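Local coordinates for capsular polysaccharide export system protein KpsC (Thermosulfurimonas dismutans, PDB 6MGB) that probably transfers Kdo from a CMP-activated donor in beta(2,4) linkage, helping to build the glycolipid anchor of bacterial capsules, at residues Y99-R104 against V171-A176; I242-S247 against P266-W271; G257-C262 against L273-K278. One frame throughout, in Å; residues are numbered along the deposited sequence.

Contact 1 (Y99-R104 against V171-A176); sequences YYDATR and VRLGLA
The ring edge of Tyr100 meets Leu173. With CG between the backbone N and the carbonyl carbon (chi1 56°), the ring turns CE1 to Leu173 CD1, 3.9 Å away. The phenol OH is held by Glu73. Asp101 follows, with its carboxylate lying against the other branch of the same leucine: OD1 is 3.7 Å from Leu173 CD2. Leu173 thus spreads its two methyls over a tyrosine edge and a carboxylate. That carboxylate is tightly held within its own turn. OD1 accepts from Thr103 N and, at 2.6 Å, from Thr103 OG1 on its syn lone pair. Arg104 grips OD2 side-on with NE and NH2 in a salt bridge, both from one face of the carboxylate plane. Ala102 makes the one hydrogen bond between the segments, N to Leu173 O at 2.9 Å and 156° at the hydrogen. Its CB points toward the other segment and meets Leu175 CG. Thr103 adds CG2, 4.0 Å from Leu175 CD2, the two side chains running past each other in opposite directions. The arrangement sets an Asx turn at Asp101 within a type I beta turn against a Schellman motif that ends helix 169-172, with Leu175 at its C-prime position.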
loop_
_atom_site.group_PDB
_atom_site.type_symbol
_atom_site.label_atom_id
_atom_site.label_comp_id
_atom_site.label_asym_id
_atom_site.label_seq_id
_atom_site.Cartn_x
_atom_site.Cartn_y
_atom_site.Cartn_z
ATOM N N TYR A 99 3.070 4.609 6.448
ATOM C CA TYR A 99 2.974 3.172 6.691
ATOM C C TYR A 99 4.191 2.417 6.167
ATOM O O TYR A 99 4.621 1.433 6.780
ATOM C CB TYR A 99 1.695 2.613 6.063
ATOM C CG TYR A 99 1.617 2.748 4.557
ATOM C CD1 TYR A 99 1.048 3.869 3.970
ATOM C CD2 TYR A 99 2.103 1.749 3.721
ATOM C CE1 TYR A 99 0.971 3.996 2.594
ATOM C CE2 TYR A 99 2.029 1.866 2.345
ATOM C CZ TYR A 99 1.463 2.993 1.788
ATOM O OH TYR A 99 1.388 3.115 0.419
ATOM N N TYR A 100 4.750 2.839 5.034
ATOM C CA TYR A 100 5.853 2.096 4.439
ATOM C C TYR A 100 7.211 2.484 5.010
ATOM O O TYR A 100 8.216 1.877 4.631
ATOM C CB TYR A 100 5.866 2.264 2.912
ATOM C CG TYR A 100 5.932 3.689 2.404
ATOM C CD1 TYR A 100 7.139 4.373 2.343
ATOM C CD2 TYR A 100 4.790 4.340 1.958
ATOM C CE1 TYR A 100 7.201 5.669 1.870
ATOM C CE2 TYR A 100 4.843 5.635 1.482
ATOM C CZ TYR A 100 6.051 6.295 1.439
ATOM O OH TYR A 100 6.111 7.587 0.964
ATOM N N ASP A 101 7.265 3.456 5.916
ATOM C CA ASP A 101 8.526 3.884 6.522
ATOM C C ASP A 101 8.733 3.109 7.819
ATOM O O ASP A 101 8.180 3.461 8.864
ATOM C CB ASP A 101 8.523 5.390 6.764
ATOM C CG ASP A 101 9.811 5.881 7.398
ATOM O OD1 ASP A 101 10.703 5.052 7.668
ATOM O OD2 ASP A 101 9.931 7.101 7.631
ATOM N N ALA A 102 9.542 2.053 7.752
ATOM C CA ALA A 102 9.823 1.212 8.910
ATOM C C ALA A 102 10.886 1.792 9.838
ATOM O O ALA A 102 11.165 1.187 10.880
ATOM C CB ALA A 102 10.265 -0.180 8.449
ATOM N N THR A 103 11.484 2.932 9.497
ATOM C CA THR A 103 12.518 3.529 10.337
ATOM C C THR A 103 11.948 4.333 11.499
ATOM O O THR A 103 12.693 4.654 12.431
ATOM C CB THR A 103 13.429 4.436 9.502
ATOM O OG1 THR A 103 12.732 5.640 9.153
ATOM C CG2 THR A 103 13.886 3.727 8.228
ATOM N N ARG A 104 10.662 4.665 11.464
ATOM C CA ARG A 104 10.003 5.409 12.529
ATOM C C ARG A 104 8.630 4.809 12.799
ATOM O O ARG A 104 8.137 3.999 12.003
ATOM C CB ARG A 104 9.828 6.882 12.156
ATOM C CG ARG A 104 11.072 7.609 11.687
ATOM C CD ARG A 104 10.666 8.944 11.084
ATOM N NE ARG A 104 9.797 8.756 9.924
ATOM C CZ ARG A 104 8.846 9.603 9.535
ATOM N NH1 ARG A 104 8.612 10.720 10.212
ATOM N NH2 ARG A 104 8.116 9.324 8.464
ATOM N N VAL A 171 10.893 0.499 -0.628
ATOM C CA VAL A 171 12.032 -0.415 -0.633
ATOM C C VAL A 171 13.072 0.033 0.387
ATOM O O VAL A 171 13.350 -0.668 1.367
ATOM C CB VAL A 171 12.631 -0.514 -2.046
ATOM C CG1 VAL A 171 13.931 -1.311 -2.034
ATOM C CG2 VAL A 171 11.628 -1.155 -2.992
ATOM N N ARG A 172 13.659 1.214 0.178
ATOM C CA ARG A 172 14.731 1.659 1.065
ATOM C C ARG A 172 14.197 2.042 2.439
ATOM O O ARG A 172 14.856 1.795 3.453
ATOM C CB ARG A 172 15.501 2.816 0.430
ATOM C CG ARG A 172 16.494 2.349 -0.624
ATOM C CD ARG A 172 17.431 3.453 -1.081
ATOM N NE ARG A 172 18.490 2.930 -1.947
ATOM C CZ ARG A 172 19.725 2.627 -1.550
ATOM N NH1 ARG A 172 20.103 2.800 -0.290
ATOM N NH2 ARG A 172 20.600 2.152 -2.429
ATOM N N LEU A 173 13.003 2.632 2.504
ATOM C CA LEU A 173 12.402 2.861 3.810
ATOM C C LEU A 173 11.852 1.581 4.425
ATOM O O LEU A 173 11.494 1.587 5.607
ATOM C CB LEU A 173 11.306 3.924 3.717
ATOM C CG LEU A 173 11.798 5.358 3.504
ATOM C CD1 LEU A 173 10.648 6.355 3.448
ATOM C CD2 LEU A 173 12.759 5.754 4.614
ATOM N N GLY A 174 11.788 0.491 3.661
ATOM C CA GLY A 174 11.508 -0.816 4.218
ATOM C C GLY A 174 12.779 -1.590 4.515
ATOM O O GLY A 174 12.758 -2.821 4.607
ATOM N N LEU A 175 13.896 -0.875 4.656
ATOM C CA LEU A 175 15.172 -1.432 5.099
ATOM C C LEU A 175 15.860 -2.277 4.031
ATOM O O LEU A 175 16.795 -3.023 4.341
ATOM C CB LEU A 175 14.993 -2.258 6.378
ATOM C CG LEU A 175 14.151 -1.594 7.473
ATOM C CD1 LEU A 175 14.164 -2.432 8.742
ATOM C CD2 LEU A 175 14.621 -0.174 7.760
ATOM N N ALA A 176 15.439 -2.166 2.776
ATOM C CA ALA A 176 16.025 -2.908 1.670
ATOM C C ALA A 176 16.714 -1.940 0.709
ATOM O O ALA A 176 16.823 -0.740 0.974
ATOM C CB ALA A 176 14.937 -3.731 0.979
#

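Contact 2 (I242-S247 against P266-W271); sequences IYTVSS and PFYAGW. With C5P (cytidine-5'-monophosphate), chain D.
Tyr268 OH donates to the backbone O of Ser247, whose own side chain holds the nucleotide, at only 2.6 Å. The C=O...donor angle is 154°, with little tilt from the carbonyl plane. On the side chain of the same serine, OG donates to O1P of cytidine-5'-monophosphate at 2.8 Å. Ser247 OG lies anti to its backbone N (chi1 174°) and also caps the N-terminus of helix 248-255 by accepting from Met249 N. Tyr268 is a second-shell residue and probably helps to position Ser247. Thr244 meets the tyrosine tip to tip, CG2 lying 3.4 Å from Tyr268 OH. Its OG1 accepts from Ser247 N at 3.2 Å, an ST motif that ties the end of the strand to the loop. Pro266 fills in beside the tyrosine. Its CG lies over one ring face, offset toward the rim, and its CB is 4.1 Å from Ser246 CB. Pro266 CD approaches Val245 O at 3.6 Å. Ser246 OG turns to other partners, Ser170 and Gln164. The contact is fully buried. Strand 241-244 lies between strands 158-162 and 259-262 of the parallel sheet, Tyr268 also touches Cys262 on the latter, and Trp271 packs on helix 107-114.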
loop_
_atom_site.group_PDB
_atom_site.type_symbol
_atom_site.label_atom_id
_atom_site.label_comp_id
_atom_site.label_asym_id
_atom_site.label_seq_id
_atom_site.Cartn_x
_atom_site.Cartn_y
_atom_site.Cartn_z
ATOM N N ILE A 242 4.698 -16.802 -2.014
ATOM C CA ILE A 242 4.947 -15.531 -2.683
ATOM C C ILE A 242 6.222 -14.920 -2.119
ATOM O O ILE A 242 6.472 -14.991 -0.910
ATOM C CB ILE A 242 3.763 -14.556 -2.509
ATOM C CG1 ILE A 242 2.433 -15.249 -2.820
ATOM C CG2 ILE A 242 3.941 -13.332 -3.393
ATOM C CD1 ILE A 242 2.339 -15.843 -4.210
ATOM N N TYR A 243 7.019 -14.316 -2.997
ATOM C CA TYR A 243 8.238 -13.609 -2.618
ATOM C C TYR A 243 8.081 -12.128 -2.933
ATOM O O TYR A 243 7.689 -11.768 -4.048
ATOM C CB TYR A 243 9.454 -14.167 -3.359
ATOM C CG TYR A 243 9.909 -15.533 -2.894
ATOM C CD1 TYR A 243 9.244 -16.683 -3.297
ATOM C CD2 TYR A 243 11.017 -15.672 -2.068
ATOM C CE1 TYR A 243 9.661 -17.932 -2.880
ATOM C CE2 TYR A 243 11.441 -16.916 -1.647
ATOM C CZ TYR A 243 10.761 -18.042 -2.055
ATOM O OH TYR A 243 11.184 -19.281 -1.635
ATOM N N THR A 244 8.393 -11.274 -1.957
ATOM C CA THR A 244 8.263 -9.834 -2.132
ATOM C C THR A 244 9.293 -9.117 -1.271
ATOM O O THR A 244 9.723 -9.629 -0.233
ATOM C CB THR A 244 6.852 -9.344 -1.770
ATOM O OG1 THR A 244 6.692 -7.980 -2.180
ATOM C CG2 THR A 244 6.600 -9.452 -0.266
ATOM N N VAL A 245 9.684 -7.924 -1.716
ATOM C CA VAL A 245 10.538 -7.044 -0.926
ATOM C C VAL A 245 9.643 -6.202 -0.028
ATOM O O VAL A 245 9.686 -6.327 1.201
ATOM C CB VAL A 245 11.427 -6.153 -1.819
ATOM C CG1 VAL A 245 12.201 -5.146 -0.969
ATOM C CG2 VAL A 245 12.391 -7.003 -2.637
ATOM N N SER A 246 8.812 -5.342 -0.641
ATOM C CA SER A 246 7.964 -4.447 0.141
ATOM C C SER A 246 6.650 -4.087 -0.552
ATOM O O SER A 246 6.014 -3.103 -0.155
ATOM C CB SER A 246 8.720 -3.148 0.456
ATOM O OG SER A 246 9.017 -2.440 -0.736
ATOM N N SER A 247 6.220 -4.848 -1.555
ATOM C CA SER A 247 5.049 -4.478 -2.337
ATOM C C SER A 247 3.760 -4.673 -1.542
ATOM O O SER A 247 3.631 -5.596 -0.734
ATOM C CB SER A 247 4.989 -5.307 -3.619
ATOM O OG SER A 247 3.794 -5.057 -4.337
ATOM N N PRO A 266 7.926 -4.187 4.966
ATOM C CA PRO A 266 6.728 -3.398 4.643
ATOM C C PRO A 266 5.778 -3.261 5.825
ATOM O O PRO A 266 6.042 -3.791 6.907
ATOM C CB PRO A 266 6.091 -4.188 3.492
ATOM C CG PRO A 266 6.566 -5.588 3.689
ATOM C CD PRO A 266 7.961 -5.465 4.235
ATOM N N PHE A 267 4.659 -2.560 5.627
ATOM C CA PHE A 267 3.785 -2.235 6.750
ATOM C C PHE A 267 3.197 -3.483 7.393
ATOM O O PHE A 267 2.863 -3.468 8.583
ATOM C CB PHE A 267 2.666 -1.296 6.290
ATOM C CG PHE A 267 1.695 -1.922 5.323
ATOM C CD1 PHE A 267 0.538 -2.533 5.779
ATOM C CD2 PHE A 267 1.932 -1.884 3.958
ATOM C CE1 PHE A 267 -0.362 -3.101 4.894
ATOM C CE2 PHE A 267 1.034 -2.452 3.070
ATOM C CZ PHE A 267 -0.113 -3.060 3.541
ATOM N N TYR A 268 3.075 -4.570 6.636
ATOM C CA TYR A 268 2.447 -5.793 7.115
ATOM C C TYR A 268 3.451 -6.824 7.614
ATOM O O TYR A 268 3.040 -7.899 8.065
ATOM C CB TYR A 268 1.593 -6.411 6.002
ATOM C CG TYR A 268 2.350 -6.630 4.718
ATOM C CD1 TYR A 268 2.409 -5.638 3.750
ATOM C CD2 TYR A 268 3.018 -7.822 4.479
ATOM C CE1 TYR A 268 3.105 -5.830 2.575
ATOM C CE2 TYR A 268 3.716 -8.024 3.310
ATOM C CZ TYR A 268 3.759 -7.023 2.360
ATOM O OH TYR A 268 4.455 -7.213 1.190
ATOM N N ALA A 269 4.744 -6.534 7.537
ATOM C CA ALA A 269 5.768 -7.447 8.019
ATOM C C ALA A 269 6.072 -7.179 9.490
ATOM O O ALA A 269 5.792 -6.103 10.024
ATOM C CB ALA A 269 7.044 -7.308 7.189
ATOM N N GLY A 270 6.649 -8.184 10.144
ATOM C CA GLY A 270 7.072 -8.050 11.524
ATOM C C GLY A 270 5.981 -8.213 12.557
ATOM O O GLY A 270 6.212 -7.892 13.729
ATOM N N TRP A 271 4.805 -8.704 12.169
ATOM C CA TRP A 271 3.698 -8.912 13.093
ATOM C C TRP A 271 3.428 -10.389 13.357
ATOM O O TRP A 271 2.454 -10.719 14.042
ATOM C CB TRP A 271 2.437 -8.232 12.557
ATOM C CG TRP A 271 2.632 -6.774 12.286
ATOM C CD1 TRP A 271 2.723 -6.173 11.066
ATOM C CD2 TRP A 271 2.775 -5.733 13.258
ATOM N NE1 TRP A 271 2.909 -4.820 11.218
ATOM C CE2 TRP A 271 2.948 -4.525 12.555
ATOM C CE3 TRP A 271 2.775 -5.705 14.657
ATOM C CZ2 TRP A 271 3.114 -3.303 13.202
ATOM C CZ3 TRP A 271 2.938 -4.492 15.296
ATOM C CH2 TRP A 271 3.107 -3.307 14.570
HETATM O O3P C5P D . 3.115 -1.525 -3.483
HETATM P P C5P D . 3.144 -1.600 -4.993
HETATM O O1P C5P D . 4.311 -2.485 -5.419
HETATM O O2P C5P D . 3.204 -0.305 -5.778
HETATM O "O5'" C5P D . 1.812 -2.362 -5.407
HETATM C "C5'" C5P D . 0.579 -1.675 -5.557
HETATM C "C4'" C5P D . -0.487 -2.603 -6.079
HETATM O "O4'" C5P D . -0.228 -2.883 -7.480
HETATM C "C3'" C5P D . -0.534 -3.977 -5.425
HETATM O "O3'" C5P D . -1.283 -3.983 -4.222
HETATM C "C2'" C5P D . -1.136 -4.856 -6.515
HETATM O "O2'" C5P D . -2.551 -4.735 -6.550
HETATM C "C1'" C5P D . -0.553 -4.224 -7.780
HETATM N N1 C5P D . 0.680 -4.915 -8.228
HETATM C C2 C5P D . 0.632 -5.894 -9.359
HETATM N N3 C5P D . 1.891 -6.588 -9.806
HETATM C C4 C5P D . 3.164 -6.310 -9.146
HETATM C C5 C5P D . 3.211 -5.335 -8.020
HETATM C C6 C5P D . 1.952 -4.642 -7.575
HETATM O O2 C5P D . -0.395 -6.123 -9.897
HETATM N N4 C5P D . 4.384 -6.986 -9.577
#

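Contact 3 (G257-C262 against L273-K278); sequences GKEVIC and LTRDGK
Ile261 and Arg275 face each other as a parallel bridge pair, and Cys262 pairs likewise with Asp276. This joins the last two strands of the six-stranded parallel sheet, with 275-276 outermost within the chain. Three backbone bonds join the segments: Arg275 N to Val260 O, Cys262 N to Arg275 O at 2.8 Å, and Gly277 N to Cys262 O. On the sheet face of Ile261, the Arg275 side chain runs beside it, pointing the same way, with CD 4.1 Å from Ile261 CG1. A bend at chi3 (63°) turns the chain at NE, and NH1 forms a salt bridge to Glu259 OE2 at 2.8 Å. The carboxylate and guanidinium planes are 21° apart. On the Cys262 face, SG packs on Thr274 CG2 at 3.7 Å, while Thr274 OG1 donates to Asp276 OD1 at 2.6 Å. Further out, a water bridges Val260 N and Leu273 O just before the pairing begins. Glu259 OE1 has a second salt bridge, to Arg241 on the next strand. Arg275 is exposed and poorly ordered, so the backbone ladder is probably the steadier part of this sheet edge. As modelled, the two salt bridges would be expected to keep Glu259 ionised.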
loop_
_atom_site.group_PDB
_atom_site.type_symbol
_atom_site.label_atom_id
_atom_site.label_comp_id
_atom_site.label_asym_id
_atom_site.label_seq_id
_atom_site.Cartn_x
_atom_site.Cartn_y
_atom_site.Cartn_z
ATOM N N GLY A 257 -4.436 -15.789 2.322
ATOM C CA GLY A 257 -3.902 -16.917 3.060
ATOM C C GLY A 257 -2.648 -17.534 2.484
ATOM O O GLY A 257 -2.313 -18.669 2.837
ATOM N N LYS A 258 -1.941 -16.826 1.611
ATOM C CA LYS A 258 -0.720 -17.357 1.026
ATOM C C LYS A 258 0.452 -17.204 1.992
ATOM O O LYS A 258 0.423 -16.399 2.927
ATOM C CB LYS A 258 -0.406 -16.645 -0.289
ATOM C CG LYS A 258 -1.564 -16.625 -1.277
ATOM C CD LYS A 258 -2.025 -18.032 -1.627
ATOM C CE LYS A 258 -3.185 -18.017 -2.608
ATOM N NZ LYS A 258 -3.656 -19.393 -2.929
ATOM N N GLU A 259 1.491 -18.002 1.757
ATOM C CA GLU A 259 2.749 -17.848 2.476
ATOM C C GLU A 259 3.547 -16.726 1.826
ATOM O O GLU A 259 3.901 -16.815 0.646
ATOM C CB GLU A 259 3.543 -19.152 2.463
ATOM C CG GLU A 259 4.877 -19.075 3.191
ATOM C CD GLU A 259 5.635 -20.386 3.153
ATOM O OE1 GLU A 259 5.580 -21.075 2.113
ATOM O OE2 GLU A 259 6.280 -20.732 4.164
ATOM N N VAL A 260 3.828 -15.673 2.588
ATOM C CA VAL A 260 4.466 -14.469 2.068
ATOM C C VAL A 260 5.848 -14.355 2.692
ATOM O O VAL A 260 5.981 -14.241 3.917
ATOM C CB VAL A 260 3.620 -13.218 2.347
ATOM C CG1 VAL A 260 4.336 -11.964 1.871
ATOM C CG2 VAL A 260 2.267 -13.342 1.658
ATOM N N ILE A 261 6.874 -14.383 1.847
ATOM C CA ILE A 261 8.262 -14.290 2.282
ATOM C C ILE A 261 8.737 -12.878 1.961
ATOM O O ILE A 261 8.868 -12.506 0.789
ATOM C CB ILE A 261 9.134 -15.356 1.605
ATOM C CG1 ILE A 261 8.498 -16.739 1.793
ATOM C CG2 ILE A 261 10.546 -15.328 2.178
ATOM C CD1 ILE A 261 9.200 -17.863 1.068
ATOM N N CYS A 262 8.985 -12.089 3.004
ATOM C CA CYS A 262 9.317 -10.676 2.869
ATOM C C CYS A 262 10.817 -10.473 3.015
ATOM O O CYS A 262 11.418 -10.923 3.996
ATOM C CB CYS A 262 8.583 -9.841 3.922
ATOM S SG CYS A 262 6.791 -9.850 3.789
ATOM N N LEU A 273 3.007 -12.746 10.855
ATOM C CA LEU A 273 2.254 -13.350 9.764
ATOM C C LEU A 273 3.104 -13.631 8.532
ATOM O O LEU A 273 2.613 -14.268 7.593
ATOM C CB LEU A 273 1.084 -12.439 9.370
ATOM C CG LEU A 273 0.048 -12.185 10.466
ATOM C CD1 LEU A 273 -0.948 -11.125 10.026
ATOM C CD2 LEU A 273 -0.674 -13.474 10.832
ATOM N N THR A 274 4.356 -13.183 8.516
ATOM C CA THR A 274 5.218 -13.294 7.352
ATOM C C THR A 274 6.540 -13.932 7.746
ATOM O O THR A 274 6.919 -13.957 8.919
ATOM C CB THR A 274 5.482 -11.920 6.725
ATOM O OG1 THR A 274 5.883 -11.002 7.750
ATOM C CG2 THR A 274 4.235 -11.392 6.031
ATOM N N ARG A 275 7.245 -14.447 6.745
ATOM C CA ARG A 275 8.611 -14.923 6.924
ATOM C C ARG A 275 9.538 -13.760 6.600
ATOM O O ARG A 275 9.683 -13.377 5.434
ATOM C CB ARG A 275 8.879 -16.133 6.036
ATOM C CG ARG A 275 7.673 -17.047 5.914
ATOM C CD ARG A 275 8.055 -18.452 5.503
ATOM N NE ARG A 275 8.903 -19.104 6.497
ATOM C CZ ARG A 275 9.192 -20.400 6.498
ATOM N NH1 ARG A 275 8.698 -21.195 5.559
ATOM N NH2 ARG A 275 9.975 -20.904 7.442
ATOM N N ASP A 276 10.156 -13.191 7.630
ATOM C CA ASP A 276 10.841 -11.910 7.525
ATOM C C ASP A 276 12.349 -12.112 7.465
ATOM O O ASP A 276 12.924 -12.804 8.313
ATOM C CB ASP A 276 10.486 -11.010 8.710
ATOM C CG ASP A 276 9.025 -10.610 8.723
ATOM O OD1 ASP A 276 8.412 -10.562 7.637
ATOM O OD2 ASP A 276 8.490 -10.341 9.820
ATOM N N GLY A 277 12.981 -11.505 6.460
ATOM C CA GLY A 277 14.425 -11.399 6.402
ATOM C C GLY A 277 14.983 -10.181 7.093
ATOM O O GLY A 277 16.200 -10.080 7.278
ATOM N N LYS A 278 14.118 -9.245 7.472
ATOM C CA LYS A 278 14.492 -8.060 8.226
ATOM C C LYS A 278 13.870 -8.120 9.613
ATOM O O LYS A 278 12.935 -8.883 9.869
ATOM C CB LYS A 278 14.040 -6.784 7.507
ATOM C CG LYS A 278 14.594 -6.622 6.102
ATOM C CD LYS A 278 16.083 -6.332 6.121
ATOM C CE LYS A 278 16.628 -6.151 4.714
ATOM N NZ LYS A 278 18.094 -5.894 4.711
HETATM O O HOH W 1 3.144 -16.084 5.490
HETATM O O HOH W 2 11.207 -8.724 6.692
#

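Overall arrangement
Contact 2 is the buried one, and contacts 1 and 3 are partly open to solvent. Contacts 2 and 3 share the parallel sheet, since strands 241-244 and 259-262 are neighbours. Their segments alternate along the chain, and 266-271 lies in the loop joining the two strands of contact 3. Contact 1 instead joins a loop after strand 90-94, in the mixed sheet, to the end of helix 169-172. It touches contact 2 at several places, among them Tyr99 on Phe267. Chemistry follows place. Contact 3 at the sheet edge relies on a backbone ladder and a surface salt bridge. Contact 1 joins two turns by one backbone bond and by leucine side chains. Contact 2 alone reaches the nucleotide directly.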